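Local coordinates for protein polyketide Synthase III (Ectocarpus siliculosus, PDB 4B0N) that probably acts as an acyltransferase of the chalcone/stilbene synthase family, a type III polyketide synthase of the phlorotannin monomer pathway in brown algae, at residues S90-V95 with L359-N364. Numbering follows the deposited sequence.
Sequences SRYFAV and LGEYGN. With ACD (arachidonic acid), chain D.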
ATOM      1  N   SER A  90      -6.476  16.307  24.974  1.00 40.76           N
ATOM      2  CA  SER A  90      -5.885  17.113  23.912  1.00 39.86           C
ATOM      3  C   SER A  90      -5.519  16.245  22.713  1.00 39.03           C
ATOM      4  O   SER A  90      -5.444  15.019  22.826  1.00 39.00           O
ATOM      5  CB  SER A  90      -4.633  17.831  24.425  1.00 39.98           C
ATOM      6  OG  SER A  90      -3.670  16.906  24.902  1.00 39.65           O
ATOM      7  N   ARG A  91      -5.305  16.890  21.567  1.00 38.36           N
ATOM      8  CA  ARG A  91      -4.788  16.225  20.365  1.00 37.50           C
ATOM      9  C   ARG A  91      -4.165  17.231  19.394  1.00 37.19           C
ATOM     10  O   ARG A  91      -4.439  18.429  19.470  1.00 37.42           O
ATOM     11  CB  ARG A  91      -5.854  15.349  19.685  1.00 37.12           C
ATOM     12  CG  ARG A  91      -7.200  16.012  19.469  1.00 37.40           C
ATOM     13  CD  ARG A  91      -8.309  14.989  19.303  1.00 37.13           C
ATOM     14  NE  ARG A  91      -9.615  15.640  19.360  1.00 37.69           N
ATOM     15  CZ  ARG A  91     -10.402  15.868  18.310  1.00 37.65           C
ATOM     16  NH1 ARG A  91     -10.040  15.478  17.094  1.00 37.07           N
ATOM     17  NH2 ARG A  91     -11.567  16.478  18.480  1.00 38.15           N
ATOM     18  N   TYR A  92      -3.319  16.734  18.495  1.00 36.76           N
ATOM     19  CA  TYR A  92      -2.508  17.588  17.624  1.00 36.40           C
ATOM     20  C   TYR A  92      -3.050  17.665  16.197  1.00 35.93           C
ATOM     21  O   TYR A  92      -3.475  16.657  15.630  1.00 35.71           O
ATOM     22  CB  TYR A  92      -1.055  17.101  17.607  1.00 36.34           C
ATOM     23  CG  TYR A  92      -0.364  17.152  18.952  1.00 36.70           C
ATOM     24  CD1 TYR A  92      -0.670  16.230  19.954  1.00 36.70           C
ATOM     25  CD2 TYR A  92       0.608  18.114  19.219  1.00 37.15           C
ATOM     26  CE1 TYR A  92      -0.040  16.276  21.184  1.00 37.09           C
ATOM     27  CE2 TYR A  92       1.249  18.165  20.447  1.00 37.40           C
ATOM     28  CZ  TYR A  92       0.920  17.243  21.423  1.00 37.59           C
ATOM     29  OH  TYR A  92       1.546  17.288  22.647  1.00 38.18           O
ATOM     30  N   PHE A  93      -3.025  18.868  15.627  1.00 35.80           N
ATOM     31  CA  PHE A  93      -3.490  19.102  14.260  1.00 35.41           C
ATOM     32  C   PHE A  93      -2.464  19.873  13.425  1.00 35.36           C
ATOM     33  O   PHE A  93      -1.725  20.711  13.943  1.00 35.37           O
ATOM     34  CB  PHE A  93      -4.825  19.857  14.261  1.00 35.65           C
ATOM     35  CG  PHE A  93      -5.904  19.201  15.082  1.00 35.76           C
ATOM     36  CD1 PHE A  93      -6.299  17.889  14.830  1.00 35.63           C
ATOM     37  CD2 PHE A  93      -6.542  19.905  16.096  1.00 36.14           C
ATOM     38  CE1 PHE A  93      -7.296  17.291  15.586  1.00 35.71           C
ATOM     39  CE2 PHE A  93      -7.541  19.313  16.851  1.00 36.20           C
ATOM     40  CZ  PHE A  93      -7.920  18.006  16.595  1.00 35.96           C
ATOM     41  N   ALA A  94      -2.435  19.579  12.127  1.00 35.23           N
ATOM     42  CA  ALA A  94      -1.531  20.248  11.184  1.00 35.13           C
ATOM     43  C   ALA A  94      -2.096  21.573  10.671  1.00 35.26           C
ATOM     44  O   ALA A  94      -1.365  22.397  10.118  1.00 35.17           O
ATOM     45  CB  ALA A  94      -1.207  19.324  10.019  1.00 34.50           C
ATOM     46  N   VAL A  95      -3.397  21.770  10.862  1.00 35.44           N
ATOM     47  CA  VAL A  95      -4.084  22.959  10.371  1.00 35.94           C
ATOM     48  C   VAL A  95      -4.492  23.856  11.544  1.00 36.43           C
ATOM     49  O   VAL A  95      -4.944  23.354  12.579  1.00 36.48           O
ATOM     50  CB  VAL A  95      -5.330  22.600   9.529  1.00 35.90           C
ATOM     51  CG1 VAL A  95      -5.464  23.565   8.371  1.00 36.19           C
ATOM     52  CG2 VAL A  95      -5.242  21.183   8.984  1.00 35.56           C
ATOM     53  N   LEU A 359      -3.972   7.969  24.370  1.00 39.67           N
ATOM     54  CA  LEU A 359      -5.319   8.429  24.023  1.00 39.50           C
ATOM     55  C   LEU A 359      -5.636   9.802  24.619  1.00 39.78           C
ATOM     56  O   LEU A 359      -6.146  10.679  23.925  1.00 39.62           O
ATOM     57  CB  LEU A 359      -6.353   7.390  24.480  1.00 39.85           C
ATOM     58  CG  LEU A 359      -7.785   7.331  23.928  1.00 39.75           C
ATOM     59  CD1 LEU A 359      -8.759   8.117  24.792  1.00 40.64           C
ATOM     60  CD2 LEU A 359      -7.871   7.741  22.461  1.00 39.30           C
ATOM     61  N   GLY A 360      -5.318   9.979  25.899  1.00 40.31           N
ATOM     62  CA  GLY A 360      -5.576  11.234  26.604  1.00 40.68           C
ATOM     63  C   GLY A 360      -4.783  12.420  26.084  1.00 40.52           C
ATOM     64  O   GLY A 360      -5.285  13.551  26.058  1.00 40.76           O
ATOM     65  N   GLU A 361      -3.548  12.158  25.664  1.00 39.88           N
ATOM     66  CA  GLU A 361      -2.635  13.211  25.227  1.00 39.66           C
ATOM     67  C   GLU A 361      -2.711  13.487  23.725  1.00 39.13           C
ATOM     68  O   GLU A 361      -2.578  14.636  23.296  1.00 39.14           O
ATOM     69  CB  GLU A 361      -1.196  12.876  25.657  1.00 39.72           C
ATOM     70  CG  GLU A 361      -0.091  13.771  25.095  1.00 39.34           C
ATOM     71  CD  GLU A 361      -0.238  15.246  25.450  1.00 39.92           C
ATOM     72  OE1 GLU A 361      -0.937  15.580  26.434  1.00 40.47           O
ATOM     73  OE2 GLU A 361       0.360  16.080  24.738  1.00 39.66           O
ATOM     74  N   TYR A 362      -2.944  12.436  22.938  1.00 38.70           N
ATOM     75  CA  TYR A 362      -2.850  12.521  21.477  1.00 37.91           C
ATOM     76  C   TYR A 362      -4.143  12.202  20.726  1.00 37.60           C
ATOM     77  O   TYR A 362      -4.283  12.565  19.557  1.00 37.45           O
ATOM     78  CB  TYR A 362      -1.746  11.589  20.964  1.00 37.47           C
ATOM     79  CG  TYR A 362      -0.390  11.768  21.612  1.00 37.71           C
ATOM     80  CD1 TYR A 362       0.400  12.885  21.337  1.00 37.70           C
ATOM     81  CD2 TYR A 362       0.116  10.804  22.484  1.00 37.88           C
ATOM     82  CE1 TYR A 362       1.646  13.046  21.927  1.00 37.98           C
ATOM     83  CE2 TYR A 362       1.360  10.954  23.076  1.00 38.12           C
ATOM     84  CZ  TYR A 362       2.122  12.074  22.795  1.00 38.22           C
ATOM     85  OH  TYR A 362       3.360  12.223  23.383  1.00 38.54           O
ATOM     86  N   GLY A 363      -5.074  11.515  21.385  1.00 37.65           N
ATOM     87  CA  GLY A 363      -6.259  10.974  20.714  1.00 37.34           C
ATOM     88  C   GLY A 363      -5.914   9.754  19.876  1.00 36.79           C
ATOM     89  O   GLY A 363      -4.871   9.127  20.077  1.00 36.34           O
ATOM     90  N   ASN A 364      -6.792   9.414  18.936  1.00 36.98           N
ATOM     91  CA  ASN A 364      -6.541   8.310  18.011  1.00 36.95           C
ATOM     92  C   ASN A 364      -5.929   8.796  16.693  1.00 36.53           C
ATOM     93  O   ASN A 364      -6.615   9.370  15.839  1.00 36.24           O
ATOM     94  CB  ASN A 364      -7.822   7.502  17.764  1.00 37.57           C
ATOM     95  CG  ASN A 364      -7.581   6.243  16.940  1.00 37.99           C
ATOM     96  OD1 ASN A 364      -6.439   5.825  16.719  1.00 38.13           O
ATOM     97  ND2 ASN A 364      -8.667   5.629  16.481  1.00 38.21           N
TER
HETATM   98  C1  ACD D1416     -10.654   3.294  12.435  0.50 23.54           C
HETATM   99  C2  ACD D1416     -10.079   3.279  11.035  0.50 23.41           C
HETATM  100  C3  ACD D1416      -9.517   4.656  10.694  0.50 23.15           C
HETATM  101  C4  ACD D1416      -9.713   4.979   9.218  0.50 22.89           C
HETATM  102  C5  ACD D1416      -9.553   6.463   8.987  0.50 22.63           C
HETATM  103  C6  ACD D1416      -9.706   6.978   7.770  0.50 22.29           C
HETATM  104  C7  ACD D1416      -9.528   8.463   7.564  0.50 22.03           C
HETATM  105  C8  ACD D1416     -10.794   9.225   7.869  0.50 21.82           C
HETATM  106  C9  ACD D1416     -10.707  10.496   8.260  0.50 21.65           C
HETATM  107  C10 ACD D1416     -11.955  11.291   8.565  0.50 21.55           C
HETATM  108  C11 ACD D1416     -11.959  11.719  10.011  0.50 21.41           C
HETATM  109  C12 ACD D1416     -12.204  12.986  10.333  0.50 21.36           C
HETATM  110  C13 ACD D1416     -12.211  13.397  11.786  0.50 21.44           C
HETATM  111  C14 ACD D1416     -11.366  14.632  11.998  0.50 21.57           C
HETATM  112  C15 ACD D1416     -11.104  15.039  13.238  0.50 21.69           C
HETATM  113  C16 ACD D1416     -10.266  16.270  13.484  0.50 21.75           C
HETATM  114  C17 ACD D1416     -11.182  17.483  13.597  0.50 21.97           C
HETATM  115  C18 ACD D1416     -11.298  17.997  15.027  0.50 22.05           C
HETATM  116  C19 ACD D1416     -12.736  18.409  15.316  0.50 22.22           C
HETATM  117  C20 ACD D1416     -12.839  19.161  16.624  0.50 22.33           C
HETATM  118  O1  ACD D1416     -10.359   2.365  13.221  0.50 23.54           O
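The ring of Y92 meets that of Y362 obliquely, planes 31° apart and centroids 5.7 Å from each other, with Y92 CE1 beside Y362 CD1. One face of the Y362 ring carries CG of its neighbour E361, over the centre, while OE2 of E361 lies at the edge of the Y92 ring, near its plane. F93 CZ lies over one face of the R91 guanidinium, offset toward its rim, and R91 CZ sits in plane at the edge of the F93 ring. The Y92 hydroxyl donates a 2.7 Å hydrogen bond from OH to E361 OE2, the carboxylate plane turned 66° from the ring. CG of E361 is anti to the backbone N (chi1 171°), and a bend at chi2 swings CD back toward the strand. R56, on the paired strand 55-58, reaches the same OE2 through NH2 in a salt bridge and Y92 OH through NE. A phenylalanine here would probably leave OE2 without its phenol donor and R56 NE without the oxygen it meets. S90 N donates to G360 O at 3.2 Å, nearly in line with the C=O, whereas S90 OG comes to E361 O at 3.0 Å, tilted from the carbonyl plane. Strand 90-93 thus uses carbonyls of the last turn of helix 353-362, before G363 takes positive phi, joining the N- and C-terminal regions of the thiolase-like fold. R91 and F93 border the apolar tail of arachidonic acid, R91 NH1 3.5 Å from its C18; R91 NE bonds Q59, and NH1 and NH2 weakly bond carbonyls of F243 and H240. Sharing OE2 between R56 and the phenol probably stabilises the charge on E361 and polarises the O-H.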